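Local coordinates for protein CrmK (PDB 5I1V) that acts as an oxidase with covalently bound FAD that takes part in shunt-product recycling in caerulomycin biosynthesis, at residues A[96-99]-A[100-104]; A[125-129]-A[130-134]; A[242-245]-A[246-250]. All coordinates share one frame; numbering follows the deposited sequence.

Contact 1 of 3, residues A[96-99]-A[100-104]; sequences FEVE and AGATV
Glu99 and Ala102 close a type I beta turn that ends strand 95-99 and steers the chain toward helix 104-115, within the FAD binding domain of this PCMH-type flavoprotein. The turn is pinned by one backbone hydrogen bond, Ala102 N to Glu99 O, 3.0 Å long and nearly straight at the hydrogen (167°). Ala102 CB points back at the strand and rests 3.4 Å from Glu99 O. It also meets CG1 of Val98 at 3.9 Å, the apolar contact of the turn. That methyl is set anti to the backbone nitrogen of Val98 (chi1 178°) and thereby lies on the side where the chain folds back. Ile107 of helix 104-115 packs on both Val98 and Ala102, tying the strand end and the turn to the helix they lead into.

Further out, Ala100 sits at the head of the turn against FAD, and its methyl is also close to Ser61 and touches Leu81. The strand itself is held between its antiparallel neighbours 87-90 and 196-202. Helix 104-115 begins behind Thr103, at the N-cap position, whose backbone N is hydrogen-bonded to Gln106 OE1. The extended Glu99 side chain leads away from the turn, and its carboxylate is fixed at both oxygens: OE1 takes a hydrogen bond from the backbone N of His86, and OE2 makes a salt bridge to NH1 of Arg199, which is shared with Glu97 OE2.

Contact 2 of 3, residues A[125-129]-A[130-134]; sequences MGVGA and GGHIS. With FAD (flavin-adenine dinucleotide), chain E.
From Gly128 onward the chain enters the first turn of helix 129-132, with His132 N bonded to Gly128 O at 3.1 Å and Ile133 N to Ala129 O at the same length, the second bond almost straight (175°). Gly128 is the N-cap residue, and the helix start binds one phosphate of FAD. Gly128 N donates to FAD O1P (2.8 Å, 166°), while Gly131 N donates to O2P at 3.1 Å, so two amides grip separate oxygens of that phosphate. The helix N-terminus probably adds to the stabilisation of the anion. Gly128, Gly130 and Gly131 carry no side chains, and the cofactor lies directly on their backbone.

Val127 uses its two methyls for different partners. With CG1 anti to the backbone N (chi1 166°), this branch touches His132 CB at 3.6 Å, and the two side chains cross at about a right angle. CG2 instead meets the benzenoid ring of the flavin, 3.6 Å from C9. His132 turns its ring edge to the cofactor: ND1 is hydrogen-bonded to the ribityl O2' at 3.1 Å, either group being a possible donor, and flavin N1 lies at the edge in the ring plane. CE1 approaches flavin O2 at 3.4 Å. The ring thus probably helps to position the joint between ribityl chain and isoalloxazine.

On the side of the turn away from the cofactor, Ala129 and Ile133 both pack on Tyr200 of strand 196-202, whose hydroxyl also bonds Gly130 O. Val104, which opens helix 104-115, touches Val127 and His132, and Thr148 of a loop meets His132 and Ile133.

Contact 3 of 3, residues A[242-245]-A[246-250]; sequences RLVS and NFLDW
Arg242 reaches Asn246, one helical turn ahead, because its CG stands anti to the backbone N and the chain then bends at chi2 (63°), folding the guanidinium over the next turn. Asn246 swings its own CG to the side of its backbone N, which carries the amide back toward Arg242. The result is an i to i+4 pair within helix 237-253: NE of Arg242 donates to OD1 of Asn246 at 3.0 Å, with an angle of 158° at the hydrogen. OD1 sits at the edge of the guanidinium, close to its plane, whereas the amide plane stands nearly perpendicular, 88° away. NH2 of Arg242 donates to a water at 2.7 Å, and that water lies 3.2 Å from the same OD1, a position from which it could link the two groups, though it has other acceptors in reach.

Beneath this polar pair runs the regular helix ladder, Asn246 N to Arg242 O being short at 2.7 Å. On another face Val244 and Leu248 lie side by side and point the same way, their CG1 and CD1 3.9 Å apart. Both rest on Tyr377 of strand 374-379, as does Phe247, which also meets Phe298 and Leu302 of helix 291-303. The helix is therefore a layer on the large eight-stranded sheet, with the Arg242 side turned outward.

ND2 of Asn246 donates to the backbone oxygens of Glu304 and Leu302, and the bonding on both sides supports the modelled orientation, with the oxygen toward Arg242. A buried amide is thus satisfied by one exposed cation on its acceptor side and by main-chain carbonyls at and just past the C-terminal end of helix 291-303 on its donor side.

Overall arrangement
Contacts 1 and 2 form one unit, their centres 8 Å apart. Ala100 O and Gly130 N, 2.9 Å apart, and Val104 N and Val127 O, also 2.9 Å apart, are probable backbone hydrogen bonds that lay the turn after strand 95-99 against the phosphate-binding helix start. Both touch FAD, contact 1 through Ala100 and contact 2 along the cofactor from adenine to flavin, close to the covalent attachments at His64 and Cys124. Contact 3 belongs to the outer layer of the other half of the molecule. Its centre is 38 Å from that of contact 1 and 32 Å from that of contact 2, and the Phe247 side chain remains about 12 Å from those of the FAD-binding residues Phe123 and Tyr138.

Contact 1 of 3, residues A[96-99]-A[100-104]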
# COMPACT_ATOMS: atom_id res chain seq x y z
N PHE A 96 18.33 -9.17 -12.86
CA PHE A 96 16.91 -8.97 -12.69
C PHE A 96 16.35 -7.89 -13.62
O PHE A 96 16.80 -6.72 -13.58
CB PHE A 96 16.58 -8.67 -11.24
CG PHE A 96 16.85 -9.81 -10.34
CD1 PHE A 96 15.92 -10.82 -10.16
CD2 PHE A 96 18.08 -9.90 -9.69
CE1 PHE A 96 16.24 -11.90 -9.35
CE2 PHE A 96 18.36 -10.94 -8.87
CZ PHE A 96 17.46 -11.93 -8.69
N GLU A 97 15.36 -8.27 -14.43
CA GLU A 97 14.68 -7.32 -15.32
C GLU A 97 13.55 -6.64 -14.57
O GLU A 97 12.72 -7.31 -13.94
CB GLU A 97 14.12 -8.05 -16.51
CG GLU A 97 13.64 -7.17 -17.65
CD GLU A 97 12.93 -8.00 -18.75
OE1 GLU A 97 12.92 -9.23 -18.61
OE2 GLU A 97 12.32 -7.44 -19.70
N VAL A 98 13.54 -5.32 -14.61
CA VAL A 98 12.54 -4.53 -13.93
C VAL A 98 11.96 -3.55 -14.94
O VAL A 98 12.63 -2.59 -15.32
CB VAL A 98 13.13 -3.75 -12.73
CG1 VAL A 98 12.06 -2.87 -12.06
CG2 VAL A 98 13.75 -4.64 -11.66
N GLU A 99 10.72 -3.76 -15.36
CA GLU A 99 10.03 -2.77 -16.23
C GLU A 99 9.82 -1.45 -15.52
O GLU A 99 9.68 -1.43 -14.29
CB GLU A 99 8.71 -3.33 -16.79
CG GLU A 99 9.03 -4.23 -17.96
CD GLU A 99 7.84 -4.94 -18.58
OE1 GLU A 99 6.73 -4.91 -17.98
OE2 GLU A 99 8.02 -5.52 -19.69
N ALA A 100 9.80 -0.37 -16.30
CA ALA A 100 9.85 1.02 -15.73
C ALA A 100 8.67 1.30 -14.87
O ALA A 100 8.70 2.16 -13.95
CB ALA A 100 9.88 2.03 -16.84
N GLY A 101 7.57 0.63 -15.16
CA GLY A 101 6.37 0.90 -14.39
C GLY A 101 6.17 0.07 -13.16
O GLY A 101 5.17 0.25 -12.49
N ALA A 102 7.13 -0.80 -12.81
CA ALA A 102 7.07 -1.53 -11.53
C ALA A 102 7.28 -0.54 -10.40
O ALA A 102 8.06 0.40 -10.54
CB ALA A 102 8.16 -2.61 -11.52
N THR A 103 6.57 -0.68 -9.28
CA THR A 103 6.80 0.19 -8.13
C THR A 103 7.76 -0.50 -7.18
O THR A 103 7.91 -1.76 -7.16
CB THR A 103 5.49 0.48 -7.42
OG1 THR A 103 4.87 -0.76 -7.09
CG2 THR A 103 4.57 1.25 -8.32
N VAL A 104 8.45 0.29 -6.39
CA VAL A 104 9.50 -0.28 -5.52
C VAL A 104 8.97 -1.32 -4.52
O VAL A 104 9.61 -2.35 -4.29
CB VAL A 104 10.29 0.78 -4.76
CG1 VAL A 104 10.87 1.79 -5.73
CG2 VAL A 104 9.41 1.40 -3.75

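Contact 2 of 3, residues A[125-129]-A[130-134]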
# COMPACT_ATOMS: atom_id res chain seq x y z
N MET A 125 6.21 3.18 -1.18
CA MET A 125 5.64 1.99 -1.80
C MET A 125 5.28 2.15 -3.25
O MET A 125 5.52 1.23 -4.04
CB MET A 125 4.38 1.58 -1.05
CG MET A 125 4.70 0.91 0.28
SD MET A 125 5.67 -0.61 0.06
CE MET A 125 4.42 -1.57 -0.82
N GLY A 126 4.74 3.33 -3.59
CA GLY A 126 4.24 3.57 -4.92
C GLY A 126 5.22 4.22 -5.90
O GLY A 126 4.83 4.55 -7.01
N VAL A 127 6.48 4.40 -5.50
CA VAL A 127 7.46 5.08 -6.33
C VAL A 127 7.76 4.16 -7.53
O VAL A 127 7.97 2.99 -7.34
CB VAL A 127 8.68 5.36 -5.49
CG1 VAL A 127 9.87 5.73 -6.31
CG2 VAL A 127 8.35 6.45 -4.49
N GLY A 128 7.77 4.70 -8.74
CA GLY A 128 8.06 3.92 -9.97
C GLY A 128 9.55 3.81 -10.22
O GLY A 128 10.34 4.77 -10.00
N ALA A 129 9.95 2.67 -10.76
CA ALA A 129 11.33 2.40 -11.09
C ALA A 129 11.77 3.46 -12.07
O ALA A 129 12.89 3.98 -12.00
CB ALA A 129 11.46 1.03 -11.74
N GLY A 130 10.89 3.82 -12.97
CA GLY A 130 11.23 4.71 -14.05
C GLY A 130 11.89 6.02 -13.68
O GLY A 130 12.90 6.33 -14.25
N GLY A 131 11.32 6.77 -12.73
CA GLY A 131 11.92 8.00 -12.19
C GLY A 131 12.93 7.75 -11.09
O GLY A 131 13.94 8.50 -10.91
N HIS A 132 12.72 6.68 -10.34
CA HIS A 132 13.49 6.45 -9.14
C HIS A 132 14.96 6.05 -9.39
O HIS A 132 15.90 6.65 -8.84
CB HIS A 132 12.79 5.40 -8.31
CG HIS A 132 13.50 5.02 -7.07
ND1 HIS A 132 13.58 5.85 -5.98
CD2 HIS A 132 14.17 3.89 -6.74
CE1 HIS A 132 14.24 5.23 -5.01
NE2 HIS A 132 14.62 4.04 -5.46
N ILE A 133 15.18 5.05 -10.24
CA ILE A 133 16.50 4.53 -10.42
C ILE A 133 17.42 5.54 -11.12
O ILE A 133 18.52 5.78 -10.64
CB ILE A 133 16.48 3.15 -11.11
CG1 ILE A 133 15.71 2.15 -10.24
CG2 ILE A 133 17.91 2.68 -11.32
CD1 ILE A 133 15.56 0.76 -10.84
N SER A 134 16.95 6.17 -12.19
CA SER A 134 17.76 7.07 -13.01
C SER A 134 18.26 8.29 -12.24
O SER A 134 19.26 8.90 -12.63
CB SER A 134 16.98 7.55 -14.26
OG SER A 134 15.74 8.16 -13.89
PA FAD E . 7.07 10.07 -12.13
O1A FAD E . 6.31 11.25 -11.57
O2A FAD E . 6.27 9.12 -12.97
O5B FAD E . 8.33 10.57 -12.92
C5B FAD E . 9.39 11.31 -12.32
C4B FAD E . 10.21 11.98 -13.42
O4B FAD E . 10.89 10.93 -14.14
C3B FAD E . 9.47 12.76 -14.48
O3B FAD E . 10.35 13.73 -15.02
C2B FAD E . 9.19 11.73 -15.54
O2B FAD E . 8.78 12.18 -16.83
C1B FAD E . 10.47 10.88 -15.48
N9A FAD E . 10.21 9.46 -15.80
C8A FAD E . 9.30 8.60 -15.26
N7A FAD E . 9.32 7.40 -15.93
C5A FAD E . 10.24 7.53 -16.86
C6A FAD E . 10.74 6.63 -17.87
N6A FAD E . 10.23 5.41 -17.88
N1A FAD E . 11.69 7.09 -18.69
C2A FAD E . 12.15 8.36 -18.64
N3A FAD E . 11.77 9.25 -17.69
C4A FAD E . 10.78 8.86 -16.84
N1 FAD E . 13.54 8.64 -3.63
C2 FAD E . 14.55 7.97 -3.02
O2 FAD E . 15.67 7.92 -3.55
N3 FAD E . 14.41 7.34 -1.84
C4 FAD E . 13.28 7.33 -1.13
O4 FAD E . 13.19 6.70 -0.06
C4X FAD E . 12.13 8.01 -1.71
N5 FAD E . 10.94 8.04 -1.05
C5X FAD E . 9.88 8.58 -1.66
C6 FAD E . 8.61 8.48 -1.08
C7 FAD E . 7.47 9.04 -1.65
C7M FAD E . 6.11 8.88 -0.94
C8 FAD E . 7.64 9.74 -2.93
C8M FAD E . 6.47 10.39 -3.62
C9 FAD E . 8.89 9.86 -3.54
C9A FAD E . 10.02 9.30 -2.95
N10 FAD E . 11.29 9.39 -3.55
C10 FAD E . 12.35 8.71 -2.97
C1' FAD E . 11.55 10.28 -4.68
C2' FAD E . 11.43 9.54 -5.97
O2' FAD E . 12.63 8.82 -6.19
C3' FAD E . 11.13 10.44 -7.12
O3' FAD E . 9.89 11.15 -6.84
C4' FAD E . 11.05 9.66 -8.45
O4' FAD E . 11.41 10.57 -9.49
C5' FAD E . 9.67 9.09 -8.66
O5' FAD E . 9.69 8.31 -9.85
P FAD E . 8.27 7.93 -10.45
O1P FAD E . 7.39 7.37 -9.39
O2P FAD E . 8.45 7.15 -11.71
O3P FAD E . 7.69 9.40 -10.83

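Contact 3 of 3, residues A[242-245]-A[246-250]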
# COMPACT_ATOMS: atom_id res chain seq x y z
N ARG A 242 19.94 21.04 21.22
CA ARG A 242 20.86 20.03 21.72
C ARG A 242 20.59 18.62 21.13
O ARG A 242 21.50 17.93 20.66
CB ARG A 242 20.79 19.98 23.23
CG ARG A 242 21.76 18.96 23.80
CD ARG A 242 23.19 19.33 23.51
NE ARG A 242 24.09 18.29 24.01
CZ ARG A 242 24.63 18.28 25.23
NH1 ARG A 242 24.36 19.25 26.11
NH2 ARG A 242 25.43 17.29 25.57
N LEU A 243 19.34 18.23 21.18
CA LEU A 243 18.90 16.96 20.59
C LEU A 243 19.31 16.74 19.13
O LEU A 243 19.90 15.74 18.79
CB LEU A 243 17.38 16.84 20.69
CG LEU A 243 16.83 15.59 20.01
CD1 LEU A 243 17.41 14.35 20.66
CD2 LEU A 243 15.32 15.59 20.05
N VAL A 244 18.97 17.68 18.27
CA VAL A 244 19.40 17.59 16.88
C VAL A 244 20.93 17.62 16.77
O VAL A 244 21.50 16.91 15.94
CB VAL A 244 18.80 18.73 16.02
CG1 VAL A 244 19.42 18.72 14.63
CG2 VAL A 244 17.30 18.61 15.96
N SER A 245 21.59 18.49 17.53
CA SER A 245 23.07 18.52 17.55
C SER A 245 23.62 17.15 17.93
O SER A 245 24.56 16.66 17.32
CB SER A 245 23.62 19.58 18.53
OG SER A 245 23.23 20.85 18.09
N ASN A 246 23.06 16.54 18.97
CA ASN A 246 23.50 15.19 19.37
C ASN A 246 23.37 14.17 18.26
O ASN A 246 24.26 13.34 18.09
CB ASN A 246 22.74 14.68 20.58
CG ASN A 246 23.11 15.44 21.84
OD1 ASN A 246 24.09 16.18 21.86
ND2 ASN A 246 22.34 15.24 22.89
N PHE A 247 22.24 14.22 17.56
CA PHE A 247 21.98 13.33 16.41
C PHE A 247 23.02 13.54 15.33
O PHE A 247 23.66 12.60 14.90
CB PHE A 247 20.59 13.62 15.84
CG PHE A 247 20.19 12.67 14.74
CD1 PHE A 247 19.66 11.43 15.04
CD2 PHE A 247 20.33 13.02 13.41
CE1 PHE A 247 19.28 10.54 14.02
CE2 PHE A 247 19.97 12.13 12.38
CZ PHE A 247 19.43 10.91 12.70
N LEU A 248 23.23 14.79 14.93
CA LEU A 248 24.17 15.09 13.86
C LEU A 248 25.59 14.67 14.23
O LEU A 248 26.29 14.06 13.40
CB LEU A 248 24.14 16.56 13.48
CG LEU A 248 22.79 17.09 12.99
CD1 LEU A 248 22.86 18.58 12.73
CD2 LEU A 248 22.30 16.36 11.77
N ASP A 249 25.99 14.93 15.48
CA ASP A 249 27.37 14.59 15.89
C ASP A 249 27.57 13.11 15.85
O ASP A 249 28.59 12.64 15.36
CB ASP A 249 27.70 15.05 17.33
CG ASP A 249 27.74 16.56 17.46
OD1 ASP A 249 27.94 17.25 16.43
OD2 ASP A 249 27.52 17.07 18.60
N TRP A 250 26.62 12.36 16.39
CA TRP A 250 26.73 10.92 16.37
C TRP A 250 26.77 10.42 14.90
O TRP A 250 27.60 9.58 14.58
CB TRP A 250 25.60 10.23 17.15
CG TRP A 250 25.78 8.78 17.31
CD1 TRP A 250 26.34 8.12 18.38
CD2 TRP A 250 25.48 7.76 16.33
NE1 TRP A 250 26.36 6.75 18.13
CE2 TRP A 250 25.85 6.52 16.88
CE3 TRP A 250 24.89 7.78 15.06
CZ2 TRP A 250 25.67 5.31 16.19
CZ3 TRP A 250 24.74 6.57 14.37
CH2 TRP A 250 25.12 5.37 14.94
O HOH W 1 26.33 15.33 23.99